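Local coordinates for DUF1460 domain-containing protein (Legionella pneumophila subsp. pneumophila, PDB 2IM9) that is of unknown function but probably acts on cell-wall peptides as an N-acetylmuramoyl-L-alanine amidase-like enzyme, at residues H135-I139 with D140-Y144. Residues are numbered along the deposited sequence; the frame is centred on the assembly and turned at random. Where two conformers were deposited one is given.
Sequences HFTSI and DWNNY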
loop_
_atom_site.group_PDB
_atom_site.type_symbol
_atom_site.label_atom_id
_atom_site.label_comp_id
_atom_site.label_asym_id
_atom_site.label_seq_id
_atom_site.Cartn_x
_atom_site.Cartn_y
_atom_site.Cartn_z
ATOM N N HIS A 135 9.175 -2.500 -0.231
ATOM C CA HIS A 135 8.745 -2.726 -1.618
ATOM C C HIS A 135 7.628 -3.750 -1.798
ATOM O O HIS A 135 6.736 -3.565 -2.631
ATOM C CB HIS A 135 9.931 -3.161 -2.487
ATOM C CG HIS A 135 10.974 -2.107 -2.647
ATOM N ND1 HIS A 135 10.796 -0.997 -3.448
ATOM C CD2 HIS A 135 12.213 -2.001 -2.116
ATOM C CE1 HIS A 135 11.882 -0.243 -3.383
ATOM N NE2 HIS A 135 12.760 -0.839 -2.590
ATOM N N PHE A 136 7.705 -4.847 -1.046
ATOM C CA PHE A 136 6.738 -5.936 -1.215
ATOM C C PHE A 136 5.645 -5.850 -0.166
ATOM O O PHE A 136 5.901 -5.885 1.041
ATOM C CB PHE A 136 7.435 -7.291 -1.169
ATOM C CG PHE A 136 8.319 -7.533 -2.352
ATOM C CD1 PHE A 136 7.800 -8.113 -3.503
ATOM C CD2 PHE A 136 9.658 -7.142 -2.332
ATOM C CE1 PHE A 136 8.595 -8.321 -4.620
ATOM C CE2 PHE A 136 10.486 -7.342 -3.462
ATOM C CZ PHE A 136 9.947 -7.932 -4.607
ATOM N N THR A 137 4.422 -5.712 -0.634
ATOM C CA THR A 137 3.286 -5.547 0.269
ATOM C C THR A 137 3.180 -6.646 1.322
ATOM O O THR A 137 2.831 -6.364 2.486
ATOM C CB THR A 137 1.990 -5.368 -0.539
ATOM O OG1 THR A 137 2.204 -4.281 -1.454
ATOM C CG2 THR A 137 0.824 -5.011 0.372
ATOM N N SER A 138 3.468 -7.884 0.946
ATOM C CA SER A 138 3.314 -8.975 1.921
ATOM C C SER A 138 4.508 -9.068 2.868
ATOM O O SER A 138 4.393 -8.763 4.070
ATOM C CB SER A 138 3.043 -10.309 1.221
ATOM O OG SER A 138 4.092 -10.660 0.343
ATOM N N ILE A 139 5.662 -9.455 2.330
ATOM C CA ILE A 139 6.788 -9.830 3.183
ATOM C C ILE A 139 7.521 -8.641 3.799
ATOM O O ILE A 139 8.255 -8.798 4.788
ATOM C CB ILE A 139 7.762 -10.771 2.437
ATOM C CG1 ILE A 139 8.282 -10.107 1.174
ATOM C CG2 ILE A 139 7.068 -12.090 2.089
ATOM C CD1 ILE A 139 9.765 -10.106 1.093
ATOM N N ASP A 140 7.329 -7.452 3.214
ATOM C CA ASP A 140 7.872 -6.226 3.803
ATOM C C ASP A 140 6.790 -5.445 4.552
ATOM O O ASP A 140 6.827 -5.327 5.773
ATOM C CB ASP A 140 8.481 -5.312 2.741
ATOM C CG ASP A 140 9.690 -5.908 2.054
ATOM O OD1 ASP A 140 10.479 -6.638 2.694
ATOM O OD2 ASP A 140 9.864 -5.593 0.865
ATOM N N TRP A 141 5.831 -4.895 3.814
ATOM C CA TRP A 141 4.928 -3.891 4.384
ATOM C C TRP A 141 3.987 -4.486 5.414
ATOM O O TRP A 141 3.937 -4.004 6.568
ATOM C CB TRP A 141 4.125 -3.197 3.272
ATOM C CG TRP A 141 3.408 -1.936 3.700
ATOM C CD1 TRP A 141 3.959 -0.688 3.855
ATOM C CD2 TRP A 141 2.002 -1.785 3.954
ATOM N NE1 TRP A 141 2.992 0.218 4.232
ATOM C CE2 TRP A 141 1.782 -0.427 4.307
ATOM C CE3 TRP A 141 0.921 -2.667 3.950
ATOM C CZ2 TRP A 141 0.515 0.071 4.629
ATOM C CZ3 TRP A 141 -0.349 -2.177 4.272
ATOM C CH2 TRP A 141 -0.542 -0.811 4.600
ATOM N N ASN A 142 3.219 -5.506 5.018
ATOM C CA ASN A 142 2.343 -6.173 5.989
ATOM C C ASN A 142 3.164 -6.674 7.186
ATOM O O ASN A 142 2.809 -6.427 8.343
ATOM C CB ASN A 142 1.636 -7.373 5.360
ATOM C CG ASN A 142 0.506 -6.986 4.429
ATOM O OD1 ASN A 142 0.152 -5.812 4.285
ATOM N ND2 ASN A 142 -0.093 -7.992 3.807
ATOM N N ASN A 143 4.250 -7.385 6.907
ATOM C CA ASN A 143 5.041 -8.009 7.974
ATOM C C ASN A 143 5.547 -6.992 9.000
ATOM O O ASN A 143 5.286 -7.120 10.209
ATOM C CB ASN A 143 6.201 -8.793 7.353
ATOM C CG ASN A 143 7.127 -9.373 8.392
ATOM O OD1 ASN A 143 6.734 -10.232 9.169
ATOM N ND2 ASN A 143 8.364 -8.878 8.423
ATOM N N TYR A 144 6.231 -5.968 8.506
ATOM C CA TYR A 144 6.838 -4.971 9.387
ATOM C C TYR A 144 5.814 -4.099 10.091
ATOM O O TYR A 144 5.991 -3.769 11.276
ATOM C CB TYR A 144 7.897 -4.135 8.654
ATOM C CG TYR A 144 9.144 -4.931 8.343
ATOM C CD1 TYR A 144 9.840 -5.592 9.358
ATOM C CD2 TYR A 144 9.621 -5.036 7.041
ATOM C CE1 TYR A 144 10.975 -6.344 9.083
ATOM C CE2 TYR A 144 10.757 -5.788 6.752
ATOM C CZ TYR A 144 11.427 -6.439 7.781
ATOM O OH TYR A 144 12.552 -7.174 7.517
HETATM O O HOH W 1 11.121 -8.628 4.495
#
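Asp140 folds back over the N-terminus of helix 137-147 and meets Phe136, the N-cap residue, in a wide first turn of pi type. Asp140 CG sits beside the backbone N of Asp140 (chi1 -65°), which faces the carboxylate to the start of the turn. There Asp140 OD2 accepts from Phe136 N at 3.0 Å, with an N-H...O angle of 165°. The donor comes from the anti side, somewhat out of the carboxylate plane. Asp140 OD2 also lies at the edge of the Phe136 ring, in its plane, 3.6 Å from Phe136 CD2; ring and carboxylate planes are 61° apart. Phe136 answers through its carbonyl: Phe136 O receives both Asp140 N and Trp141 N (2.9 Å), from opposite faces of the carbonyl plane. The i to i+5 spacing of the Trp141 bond recurs in Asn142 N to Thr137 O (2.7 Å) and Asn143 N to Ser138 O, evidence of the widened winding. Outside the turn, the Phe136 ring meets Trp179 edge-to-face, while Ser138 OG hydrogen-bonds to Asp265 OD2 on strand 264-275 of the antiparallel sheet. Asp140 OD1 forms a salt bridge with Lys176; a water donates to Asp140 OD1 at 2.8 Å and to Ile139 O at 2.9 Å.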